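Local coordinates for protein PelD (Pseudomonas aeruginosa, PDB 4EU0) that binds cyclic di-GMP, largely through its GGDEF-like domain, as an effector in pellicle formation, at residues 192-195 with 196-199. Numbering follows the deposited sequence.
Sequences LTDA and RYGE
Arg-196 turns back on Asp-194, two residues earlier, and meets its carboxylate first with its backbone: Arg-196 N donates to Asp-194 OD1 at 3.0 Å, on the anti lone pair. From there the arginine side chain can be followed outward. Arg-196 CB sits 3.2 Å from the same Asp-194 OD1, and CG stays alongside that oxygen as the chain leaves the backbone. Arg-196 CD moves off to 3.9 Å from Asp-194 OD1 before a bend at chi3 (-61°) brings the NE/NH2 edge of the guanidinium up to the carboxylate. Arg-196 NE reaches Asp-194 OD1 at 3.1 Å, while its NH2 reaches Asp-194 OD2 at 2.9 Å; both bonds are nearly straight and use syn lone pairs. With one nitrogen on each oxygen the salt bridge is bidentate, and the two planes, 10° apart, are nearly coplanar; OD1 is gripped by both NE and the backbone N. Over one face of the guanidinium comes Tyr-197 CE2, offset toward the rim.

All this belongs to the turn that carries the chain from strand 185-192 into helix 198-207 in the GGDEF-like domain, away from the dinucleotide pocket. An Asp side chain accepting from the backbone N two residues on is an Asx turn, and CG, anti to the Asp-194 backbone N (chi1 -171°), is placed for it. The main chain tightens the same bend: Tyr-197 N donates to Asp-194 O at 3.1 Å, and Gly-198 N adds a weak bond to that oxygen. A water bridges Ala-195 O and Glu-199 N. On the buried side, Leu-192 brings CD1 to 3.3 Å from Gly-198 O, and its side chain also packs against Val-201 and Val-265.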
ATOM      1  N   LEU A 192      13.101 -22.407   2.116  1.00 14.02           N
ATOM      2  CA  LEU A 192      14.265 -22.839   2.873  1.00 14.87           C
ATOM      3  C   LEU A 192      14.299 -24.359   2.935  1.00 16.30           C
ATOM      4  O   LEU A 192      13.580 -24.983   3.718  1.00 18.06           O
ATOM      5  CB  LEU A 192      14.272 -22.195   4.267  1.00 14.31           C
ATOM      6  CG  LEU A 192      13.975 -20.684   4.275  1.00 14.14           C
ATOM      7  CD1 LEU A 192      14.098 -20.117   5.691  1.00 15.11           C
ATOM      8  CD2 LEU A 192      14.864 -19.912   3.323  1.00 14.41           C
ATOM      9  N   THR A 193      15.148 -24.944   2.095  1.00 17.02           N
ATOM     10  CA  THR A 193      15.117 -26.380   1.832  1.00 18.29           C
ATOM     11  C   THR A 193      16.039 -27.198   2.726  1.00 18.88           C
ATOM     12  O   THR A 193      15.977 -28.429   2.719  1.00 20.24           O
ATOM     13  CB  THR A 193      15.442 -26.682   0.352  1.00 18.77           C
ATOM     14  OG1 THR A 193      16.808 -26.345   0.079  1.00 18.63           O
ATOM     15  CG2 THR A 193      14.534 -25.884  -0.562  1.00 19.43           C
ATOM     16  N   ASP A 194      16.922 -26.521   3.457  1.00 18.69           N
ATOM     17  CA  ASP A 194      17.860 -27.204   4.347  1.00 19.55           C
ATOM     18  C   ASP A 194      17.487 -26.861   5.782  1.00 19.49           C
ATOM     19  O   ASP A 194      17.705 -25.730   6.223  1.00 19.39           O
ATOM     20  CB  ASP A 194      19.299 -26.767   4.052  1.00 19.20           C
ATOM     21  CG  ASP A 194      20.351 -27.608   4.792  1.00 20.87           C
ATOM     22  OD1 ASP A 194      20.151 -28.018   5.963  1.00 19.29           O
ATOM     23  OD2 ASP A 194      21.407 -27.853   4.189  1.00 24.09           O
ATOM     24  N   ALA A 195      16.947 -27.850   6.498  1.00 20.28           N
ATOM     25  CA  ALA A 195      16.422 -27.669   7.860  1.00 20.77           C
ATOM     26  C   ALA A 195      17.479 -27.360   8.924  1.00 20.69           C
ATOM     27  O   ALA A 195      17.135 -26.952  10.042  1.00 21.32           O
ATOM     28  CB  ALA A 195      15.597 -28.886   8.276  1.00 22.31           C
ATOM     29  N   ARG A 196      18.753 -27.573   8.597  1.00 20.15           N
ATOM     30  CA  ARG A 196      19.834 -27.205   9.504  1.00 19.60           C
ATOM     31  C   ARG A 196      19.882 -25.690   9.634  1.00 18.63           C
ATOM     32  O   ARG A 196      19.992 -25.157  10.738  1.00 18.73           O
ATOM     33  CB  ARG A 196      21.187 -27.721   9.009  1.00 19.92           C
ATOM     34  CG  ARG A 196      21.334 -29.236   9.068  1.00 20.46           C
ATOM     35  CD  ARG A 196      22.654 -29.701   8.454  1.00 21.10           C
ATOM     36  NE  ARG A 196      22.760 -29.333   7.042  1.00 21.18           N
ATOM     37  CZ  ARG A 196      23.861 -29.452   6.304  1.00 22.00           C
ATOM     38  NH1 ARG A 196      24.984 -29.944   6.823  1.00 24.04           N
ATOM     39  NH2 ARG A 196      23.840 -29.076   5.032  1.00 24.29           N
ATOM     40  N   TYR A 197      19.763 -25.014   8.495  1.00 17.37           N
ATOM     41  CA  TYR A 197      19.980 -23.575   8.416  1.00 17.19           C
ATOM     42  C   TYR A 197      18.698 -22.757   8.438  1.00 16.29           C
ATOM     43  O   TYR A 197      18.744 -21.542   8.647  1.00 15.06           O
ATOM     44  CB  TYR A 197      20.740 -23.257   7.134  1.00 17.17           C
ATOM     45  CG  TYR A 197      22.159 -23.782   7.103  1.00 19.04           C
ATOM     46  CD1 TYR A 197      23.130 -23.298   7.987  1.00 19.95           C
ATOM     47  CD2 TYR A 197      22.535 -24.751   6.176  1.00 20.96           C
ATOM     48  CE1 TYR A 197      24.442 -23.777   7.951  1.00 21.87           C
ATOM     49  CE2 TYR A 197      23.849 -25.231   6.126  1.00 21.86           C
ATOM     50  CZ  TYR A 197      24.794 -24.738   7.007  1.00 22.10           C
ATOM     51  OH  TYR A 197      26.085 -25.227   6.947  1.00 23.15           O
ATOM     52  N   GLY A 198      17.565 -23.426   8.221  1.00 16.27           N
ATOM     53  CA  GLY A 198      16.284 -22.763   7.965  1.00 15.67           C
ATOM     54  C   GLY A 198      15.903 -21.707   8.981  1.00 15.32           C
ATOM     55  O   GLY A 198      15.561 -20.581   8.614  1.00 14.68           O
ATOM     56  N   GLU A 199      15.986 -22.050  10.261  1.00 15.84           N
ATOM     57  CA  GLU A 199      15.594 -21.087  11.288  1.00 15.82           C
ATOM     58  C   GLU A 199      16.473 -19.836  11.266  1.00 14.78           C
ATOM     59  O   GLU A 199      15.956 -18.720  11.303  1.00 14.00           O
ATOM     60  CB  GLU A 199      15.569 -21.696  12.683  1.00 17.52           C
ATOM     61  CG  GLU A 199      14.899 -20.745  13.665  1.00 20.37           C
ATOM     62  CD  GLU A 199      14.525 -21.373  14.976  1.00 25.89           C
ATOM     63  OE1 GLU A 199      14.644 -22.604  15.124  1.00 28.43           O
ATOM     64  OE2 GLU A 199      14.107 -20.620  15.871  1.00 30.54           O
TER
HETATM   65  O   HOH W   1      16.723 -24.722  11.369  1.00 14.31           O